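Local coordinates for protein carbon monoxide dehydrogenase (Thermococcus sp. AM4, PDB 6T7J) that probably catalyses the reversible oxidation of carbon monoxide to carbon dioxide, passing electrons through iron-sulfur clusters, at residues K131-T136 against L169-L174. Numbering follows the deposited sequence.
Sequences KSLAET and LRMLAL
Leu133 and Met171 meet where the last turn of helix 127-136 packs against a short 3-10 turn, 170-174, within the helical part of this Prismane/CO dehydrogenase family chain. The pair illustrates how two helical pieces can meet through van der Waals contact without a hydrogen bond between them. CD1 of Leu133 reaches Met171 SD at 4.1 Å. The methionine, bent at both chi2 and chi3, crosses the leucine at about a right angle. CD1 of Leu133 also lies 4.3 Å from Leu174 CD1, while Tyr236 and Met232 of helix 212-242 touch Leu133 and Met171 respectively. Nearer the surface the backbone takes part, with Thr136 O 3.4 Å from Ala173 CB. Thr136 CG2, anti to its own N, touches Leu174 CD2 at 4.2 Å and also approaches the carbonyl O of Ala173 at 3.9 Å. A serine here would probably leave a gap beside Leu174 CD2, since the methyl that fills it would be gone. The threonine hydroxyl turns back to its own helix instead: Ser132 O accepts hydrogen bonds from Thr136 OG1 at 2.6 Å and from Thr136 N, which come from opposite faces of its carbonyl plane. Thr136 OG1 stands 35° out of that plane.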
loop_
_atom_site.group_PDB
_atom_site.type_symbol
_atom_site.label_atom_id
_atom_site.label_comp_id
_atom_site.label_asym_id
_atom_site.label_seq_id
_atom_site.Cartn_x
_atom_site.Cartn_y
_atom_site.Cartn_z
ATOM N N LYS A 131 -31.404 7.428 9.558
ATOM C CA LYS A 131 -31.577 8.298 10.716
ATOM C C LYS A 131 -30.850 7.750 11.940
ATOM O O LYS A 131 -30.204 8.506 12.675
ATOM C CB LYS A 131 -33.065 8.493 11.006
ATOM C CG LYS A 131 -33.796 9.292 9.936
ATOM C CD LYS A 131 -35.089 9.890 10.464
ATOM C CE LYS A 131 -36.296 9.321 9.735
ATOM N NZ LYS A 131 -37.418 10.299 9.649
ATOM N N SER A 132 -30.921 6.434 12.169
ATOM C CA SER A 132 -30.268 5.871 13.347
ATOM C C SER A 132 -28.750 5.959 13.240
ATOM O O SER A 132 -28.071 6.288 14.223
ATOM C CB SER A 132 -30.710 4.423 13.557
ATOM O OG SER A 132 -29.811 3.739 14.413
ATOM N N LEU A 133 -28.195 5.675 12.058
ATOM C CA LEU A 133 -26.753 5.794 11.872
ATOM C C LEU A 133 -26.299 7.240 12.007
ATOM O O LEU A 133 -25.229 7.510 12.567
ATOM C CB LEU A 133 -26.351 5.225 10.510
ATOM C CG LEU A 133 -24.918 5.497 10.040
ATOM C CD1 LEU A 133 -23.905 4.904 11.011
ATOM C CD2 LEU A 133 -24.697 4.958 8.633
ATOM N N ALA A 134 -27.099 8.188 11.510
ATOM C CA ALA A 134 -26.741 9.595 11.652
ATOM C C ALA A 134 -26.782 10.030 13.111
ATOM O O ALA A 134 -25.918 10.792 13.560
ATOM C CB ALA A 134 -27.669 10.460 10.800
ATOM N N GLU A 135 -27.775 9.554 13.869
ATOM C CA GLU A 135 -27.828 9.872 15.294
ATOM C C GLU A 135 -26.641 9.269 16.032
ATOM O O GLU A 135 -26.079 9.896 16.939
ATOM C CB GLU A 135 -29.139 9.377 15.907
ATOM C CG GLU A 135 -30.394 10.032 15.349
ATOM C CD GLU A 135 -30.707 11.369 15.992
ATOM O OE1 GLU A 135 -31.825 11.884 15.778
ATOM O OE2 GLU A 135 -29.839 11.906 16.711
ATOM N N THR A 136 -26.242 8.050 15.651
ATOM C CA THR A 136 -25.126 7.382 16.315
ATOM C C THR A 136 -23.822 8.154 16.157
ATOM O O THR A 136 -22.944 8.073 17.023
ATOM C CB THR A 136 -24.971 5.961 15.769
ATOM O OG1 THR A 136 -26.241 5.298 15.785
ATOM C CG2 THR A 136 -23.984 5.161 16.610
ATOM N N LEU A 169 -11.634 7.382 14.286
ATOM C CA LEU A 169 -12.654 7.325 13.247
ATOM C C LEU A 169 -14.043 7.496 13.849
ATOM O O LEU A 169 -14.346 6.957 14.917
ATOM C CB LEU A 169 -12.568 5.993 12.501
ATOM C CG LEU A 169 -11.486 5.870 11.429
ATOM C CD1 LEU A 169 -11.320 4.423 11.018
ATOM C CD2 LEU A 169 -11.835 6.731 10.224
ATOM N N ARG A 170 -14.891 8.256 13.152
ATOM C CA ARG A 170 -16.233 8.524 13.661
ATOM C C ARG A 170 -17.045 7.241 13.798
ATOM O O ARG A 170 -17.754 7.052 14.793
ATOM C CB ARG A 170 -16.952 9.517 12.750
ATOM C CG ARG A 170 -16.221 10.837 12.578
ATOM C CD ARG A 170 -16.373 11.719 13.806
ATOM N NE ARG A 170 -17.775 11.985 14.111
ATOM C CZ ARG A 170 -18.439 13.057 13.694
ATOM N NH1 ARG A 170 -19.714 13.215 14.020
ATOM N NH2 ARG A 170 -17.831 13.971 12.951
ATOM N N MET A 171 -16.940 6.339 12.817
ATOM C CA MET A 171 -17.741 5.119 12.833
ATOM C C MET A 171 -17.462 4.250 14.055
ATOM O O MET A 171 -18.272 3.371 14.375
ATOM C CB MET A 171 -17.501 4.315 11.554
ATOM C CG MET A 171 -18.083 4.954 10.302
ATOM S SD MET A 171 -19.885 4.971 10.293
ATOM C CE MET A 171 -20.230 3.316 9.710
ATOM N N LEU A 172 -16.347 4.485 14.754
ATOM C CA LEU A 172 -16.075 3.776 16.000
ATOM C C LEU A 172 -17.159 4.002 17.047
ATOM O O LEU A 172 -17.196 3.267 18.041
ATOM C CB LEU A 172 -14.715 4.196 16.564
ATOM C CG LEU A 172 -13.484 3.731 15.785
ATOM C CD1 LEU A 172 -12.217 3.995 16.579
ATOM C CD2 LEU A 172 -13.597 2.260 15.425
ATOM N N ALA A 173 -18.038 4.988 16.849
ATOM C CA ALA A 173 -19.189 5.144 17.730
ATOM C C ALA A 173 -20.079 3.905 17.742
ATOM O O ALA A 173 -20.908 3.762 18.646
ATOM C CB ALA A 173 -20.002 6.374 17.321
ATOM N N LEU A 174 -19.928 3.010 16.764
ATOM C CA LEU A 174 -20.678 1.760 16.761
ATOM C C LEU A 174 -20.030 0.673 17.608
ATOM O O LEU A 174 -20.666 -0.356 17.855
ATOM C CB LEU A 174 -20.849 1.254 15.326
ATOM C CG LEU A 174 -21.811 2.044 14.436
ATOM C CD1 LEU A 174 -21.382 1.967 12.982
ATOM C CD2 LEU A 174 -23.230 1.534 14.600
#